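Local coordinates for putative uncharacterized protein (Bacteroides thetaiotaomicron, PDB 2RBK) that probably acts as a magnesium-dependent phosphatase of the haloacid dehalogenase superfamily, at residues A[28-33]-A[59-64]; A[87-92]-A[164-169]. All blocks are in the same frame, centred on the assembly; numbering follows the deposited sequence. Where two conformers were deposited one is given.

Contact 1. Residues A[28-33]-A[59-64]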
# COMPACT_ATOMS: atom_id res chain seq x y z
N ALA A 28 18.12 4.90 -9.81
CA ALA A 28 18.29 5.42 -8.47
C ALA A 28 18.33 4.31 -7.44
O ALA A 28 19.13 4.35 -6.51
CB ALA A 28 17.16 6.43 -8.17
N LEU A 29 17.45 3.33 -7.57
CA LEU A 29 17.41 2.22 -6.60
C LEU A 29 18.64 1.35 -6.76
O LEU A 29 19.17 0.85 -5.75
CB LEU A 29 16.07 1.49 -6.66
CG LEU A 29 14.97 2.05 -5.78
CD1 LEU A 29 14.62 3.48 -6.10
CD2 LEU A 29 13.65 1.28 -6.02
N GLU A 30 19.13 1.14 -7.97
CA GLU A 30 20.41 0.42 -8.15
C GLU A 30 21.52 1.14 -7.40
O GLU A 30 22.32 0.51 -6.68
CB GLU A 30 20.75 0.33 -9.64
CG GLU A 30 20.03 -0.77 -10.40
CD GLU A 30 20.64 -2.14 -10.26
OE1 GLU A 30 21.73 -2.36 -9.65
OE2 GLU A 30 20.00 -3.13 -10.70
N ALA A 31 21.58 2.48 -7.57
CA ALA A 31 22.65 3.22 -6.94
C ALA A 31 22.52 3.17 -5.40
O ALA A 31 23.50 3.02 -4.69
CB ALA A 31 22.62 4.67 -7.41
N ALA A 32 21.28 3.28 -4.89
CA ALA A 32 21.07 3.25 -3.44
C ALA A 32 21.42 1.88 -2.88
O ALA A 32 22.01 1.77 -1.79
CB ALA A 32 19.66 3.63 -3.12
N HIS A 33 21.06 0.83 -3.59
CA HIS A 33 21.36 -0.54 -3.13
C HIS A 33 22.85 -0.73 -2.93
O HIS A 33 23.32 -1.31 -1.95
CB HIS A 33 20.83 -1.53 -4.18
CG HIS A 33 21.27 -2.95 -3.87
ND1 HIS A 33 20.65 -3.72 -2.96
CD2 HIS A 33 22.33 -3.64 -4.38
CE1 HIS A 33 21.33 -4.90 -2.91
NE2 HIS A 33 22.34 -4.87 -3.76
N ARG A 59 16.08 -7.65 -10.46
CA ARG A 59 17.36 -7.01 -10.14
C ARG A 59 17.74 -7.24 -8.69
O ARG A 59 18.80 -6.78 -8.25
CB ARG A 59 17.32 -5.50 -10.48
CG ARG A 59 17.50 -5.25 -11.95
CD ARG A 59 17.23 -3.80 -12.36
NE ARG A 59 17.47 -3.62 -13.79
CZ ARG A 59 18.63 -3.36 -14.34
NH1 ARG A 59 19.74 -3.20 -13.61
NH2 ARG A 59 18.70 -3.25 -15.65
N ASN A 60 16.91 -7.92 -7.90
CA ASN A 60 17.21 -8.24 -6.51
C ASN A 60 17.49 -7.01 -5.67
O ASN A 60 18.35 -6.99 -4.82
CB ASN A 60 18.31 -9.27 -6.42
CG ASN A 60 17.82 -10.63 -6.88
OD1 ASN A 60 16.92 -11.16 -6.22
ND2 ASN A 60 18.38 -11.08 -8.02
N LEU A 61 16.67 -5.97 -5.90
CA LEU A 61 16.84 -4.68 -5.22
C LEU A 61 15.96 -4.47 -3.98
O LEU A 61 16.19 -3.51 -3.26
CB LEU A 61 16.52 -3.52 -6.19
CG LEU A 61 17.50 -3.46 -7.37
CD1 LEU A 61 17.05 -2.39 -8.35
CD2 LEU A 61 18.95 -3.23 -6.94
N ILE A 62 14.97 -5.32 -3.73
CA ILE A 62 14.05 -5.14 -2.62
C ILE A 62 14.45 -6.03 -1.46
O ILE A 62 14.66 -7.22 -1.63
CB ILE A 62 12.60 -5.40 -3.06
CG1 ILE A 62 12.16 -4.39 -4.13
CG2 ILE A 62 11.66 -5.42 -1.87
CD1 ILE A 62 10.96 -4.83 -4.91
N ASP A 63 14.56 -5.42 -0.27
CA ASP A 63 14.99 -6.10 0.96
C ASP A 63 13.83 -6.58 1.82
O ASP A 63 14.07 -7.36 2.76
CB ASP A 63 15.92 -5.19 1.75
CG ASP A 63 17.15 -4.85 0.94
OD1 ASP A 63 17.88 -5.80 0.51
OD2 ASP A 63 17.39 -3.66 0.66
N GLY A 64 12.61 -6.13 1.59
CA GLY A 64 11.46 -6.57 2.38
C GLY A 64 10.23 -5.85 1.93
O GLY A 64 10.28 -4.88 1.18
O HOH W 1 20.84 -5.58 -9.86
O HOH W 2 18.43 -3.02 -1.76
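Leu61 and His33 make the close part of this contact: the methyl CD2 of Leu61 lies 3.7 Å from CB of His33 and also meets CG at the base of the imidazole. The other methyl, CD1, approaches CB of Leu29 at 4.3 Å. The forked end of a leucine suits this place, since its two branches can reach separate positions on helix 23-34, while Leu56 packs on both leucines and Met255 and Ile39 on Leu29.

Toward solvent the contact becomes polar and looser. Glu30 bends at its second torsion (chi2 -81°), and its OE2 receives NH1 of Arg59 in a salt bridge of 2.9 Å with a nearly straight N-H...O angle of 166°, in one of two Arg59 conformers, so the bridge may not be permanent. OE2 lies in the guanidinium plane, but NH1 stands above the carboxylate plane; the two planes are turned 87° apart, and one N-H makes the link. A water joins OE2 of Glu30, at 2.7 Å, to the backbone O of Arg59. A second water sits at the edge of the His33 ring, 2.6 Å from ND1, and donates to Leu61 O and Asp63 OD2.

Asn60, with positive phi, closes helix 54-58 in a Schellman motif. The chain then passes helix 23-34 into strand 64-67, a helix-against-loop junction of the Rossmann-like haloacid dehalogenase core.

Contact 2. Residues A[87-92]-A[164-169]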
# COMPACT_ATOMS: atom_id res chain seq x y z
N GLN A 87 -13.78 -10.63 13.52
CA GLN A 87 -14.76 -11.26 12.64
C GLN A 87 -16.06 -10.47 12.61
O GLN A 87 -16.73 -10.42 11.56
CB GLN A 87 -15.05 -12.67 13.06
CG GLN A 87 -15.55 -13.47 11.83
CD GLN A 87 -14.47 -13.67 10.83
OE1 GLN A 87 -13.28 -13.76 11.20
NE2 GLN A 87 -14.77 -13.76 9.56
N GLU A 88 -16.47 -9.84 13.70
CA GLU A 88 -17.70 -9.06 13.66
C GLU A 88 -17.61 -7.97 12.61
O GLU A 88 -18.64 -7.59 11.99
CB GLU A 88 -17.97 -8.45 15.02
CG GLU A 88 -18.55 -9.29 16.06
CD GLU A 88 -18.96 -8.67 17.35
OE1 GLU A 88 -18.91 -7.43 17.51
OE2 GLU A 88 -19.29 -9.44 18.28
N GLU A 89 -16.45 -7.38 12.46
CA GLU A 89 -16.27 -6.25 11.52
C GLU A 89 -16.18 -6.77 10.10
O GLU A 89 -16.67 -6.11 9.17
CB GLU A 89 -15.08 -5.43 11.98
CG GLU A 89 -15.31 -4.84 13.35
CD GLU A 89 -14.33 -3.82 13.87
OE1 GLU A 89 -13.97 -2.88 13.22
OE2 GLU A 89 -13.95 -4.00 15.06
N VAL A 90 -15.60 -7.95 9.88
CA VAL A 90 -15.66 -8.58 8.56
C VAL A 90 -17.12 -8.81 8.14
O VAL A 90 -17.55 -8.46 7.05
CB VAL A 90 -14.89 -9.93 8.54
CG1 VAL A 90 -15.06 -10.65 7.21
CG2 VAL A 90 -13.42 -9.72 8.86
N LYS A 91 -17.88 -9.39 9.06
CA LYS A 91 -19.29 -9.70 8.77
C LYS A 91 -20.08 -8.44 8.53
O LYS A 91 -20.93 -8.41 7.62
CB LYS A 91 -19.92 -10.51 9.91
CG LYS A 91 -19.36 -11.92 10.09
CD LYS A 91 -20.03 -12.72 11.17
CE LYS A 91 -19.49 -14.10 11.42
NZ LYS A 91 -19.19 -15.03 10.30
N ALA A 92 -19.81 -7.37 9.29
CA ALA A 92 -20.56 -6.13 9.10
C ALA A 92 -20.24 -5.47 7.79
O ALA A 92 -21.13 -4.95 7.10
CB ALA A 92 -20.32 -5.18 10.26
N PRO A 164 -19.58 3.14 11.78
CA PRO A 164 -19.98 2.69 13.12
C PRO A 164 -19.98 1.19 13.23
O PRO A 164 -19.86 0.72 14.36
CB PRO A 164 -21.43 3.17 13.27
CG PRO A 164 -21.38 4.39 12.42
CD PRO A 164 -20.64 3.93 11.18
N SER A 165 -20.09 0.47 12.11
CA SER A 165 -19.99 -0.98 12.26
C SER A 165 -18.62 -1.58 12.01
O SER A 165 -18.46 -2.79 12.17
CB SER A 165 -21.01 -1.66 11.34
OG SER A 165 -22.27 -1.00 11.48
N ILE A 166 -17.58 -0.78 11.75
CA ILE A 166 -16.17 -1.24 11.73
C ILE A 166 -15.39 -0.40 12.76
O ILE A 166 -14.42 0.28 12.38
CB ILE A 166 -15.53 -1.26 10.31
CG1 ILE A 166 -15.65 0.04 9.57
CG2 ILE A 166 -16.18 -2.40 9.50
CD1 ILE A 166 -14.68 0.27 8.36
N PRO A 167 -15.77 -0.45 14.04
CA PRO A 167 -15.28 0.51 15.00
C PRO A 167 -13.84 0.44 15.40
O PRO A 167 -13.37 1.42 16.01
CB PRO A 167 -16.12 0.25 16.25
CG PRO A 167 -16.42 -1.22 16.13
CD PRO A 167 -16.76 -1.35 14.67
N THR A 168 -13.15 -0.61 15.07
CA THR A 168 -11.74 -0.70 15.46
C THR A 168 -10.80 -0.74 14.27
O THR A 168 -9.61 -0.69 14.46
CB THR A 168 -11.45 -1.89 16.41
OG1 THR A 168 -11.57 -3.11 15.73
CG2 THR A 168 -12.32 -1.86 17.68
N CYS A 169 -11.28 -0.81 13.06
CA CYS A 169 -10.43 -0.95 11.88
C CYS A 169 -9.85 0.40 11.45
O CYS A 169 -10.41 1.47 11.65
CB CYS A 169 -11.18 -1.55 10.72
SG CYS A 169 -11.66 -3.24 10.87
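Thr168 meets both oxygens of the Glu89 carboxylate, most surely through its hydroxyl. This group, OG1, donates to OE2 over 2.6 Å, arriving on the syn side and 26° out of the carboxylate plane. The backbone N of Thr168 donates to OE1 at 3.0 Å, with an N-H...O angle of 165°, although OE1 is crowded in the model and its place is less sure. One residue can make both bonds because OG1 of Thr168 is held between its own backbone N and carbonyl carbon (chi1 70°), which keeps hydroxyl and amide close together. Glu89, extended beyond CG, has the length to carry its carboxylate from helix 87-100 to the type I turn that runs from Ile166 to Cys169.

Around this polar centre lies the packing. The Pro167 ring crosses the Glu89 side chain obliquely, its CD 3.6 Å from the carboxylate carbon CD of Glu89. A proline fits the second position of the turn, where the phi its ring favours is close to that of a type I turn. CG2 of Ile166 rests 3.8 Å from the backbone O of Glu89, while Ile166 also packs on Val181 of strand 180-182. One helical turn onward, Ala92 CB meets the backbone O of Ser165 at 3.6 Å and CB of Ser165 at 3.7 Å; a small residue lets the backbones come this near.

An alanine in place of Glu89 would probably leave the Thr168 hydroxyl and N-H without their carboxylate acceptors and open a gap beside the Pro167 ring.

Buried as it is, the carboxylate is likely to draw stabilisation from the hydroxyl, and less certainly from the N-H, joining helix to turn through an acidic group met by neutral donors.

The two contacts flank the middle of the molecule, their own centres 38 Å apart and their nearest atoms about 23 Å apart. Along the chain they do not interleave: contact 1 is complete before helix 87-100 begins contact 2. Contact 1 belongs to the core around the eight-stranded mixed sheet, where the loop after helix 54-58 leads into strand 64-67; the side chain of Leu29 is about 13 Å from the bound vanadate. Contact 2 shares none of these elements. It joins helix 87-100 to the loop before strand 170-172, probably within the cap domain, away from the magnesium and vanadate site. Each contact thus ties together a separate region of the enzyme.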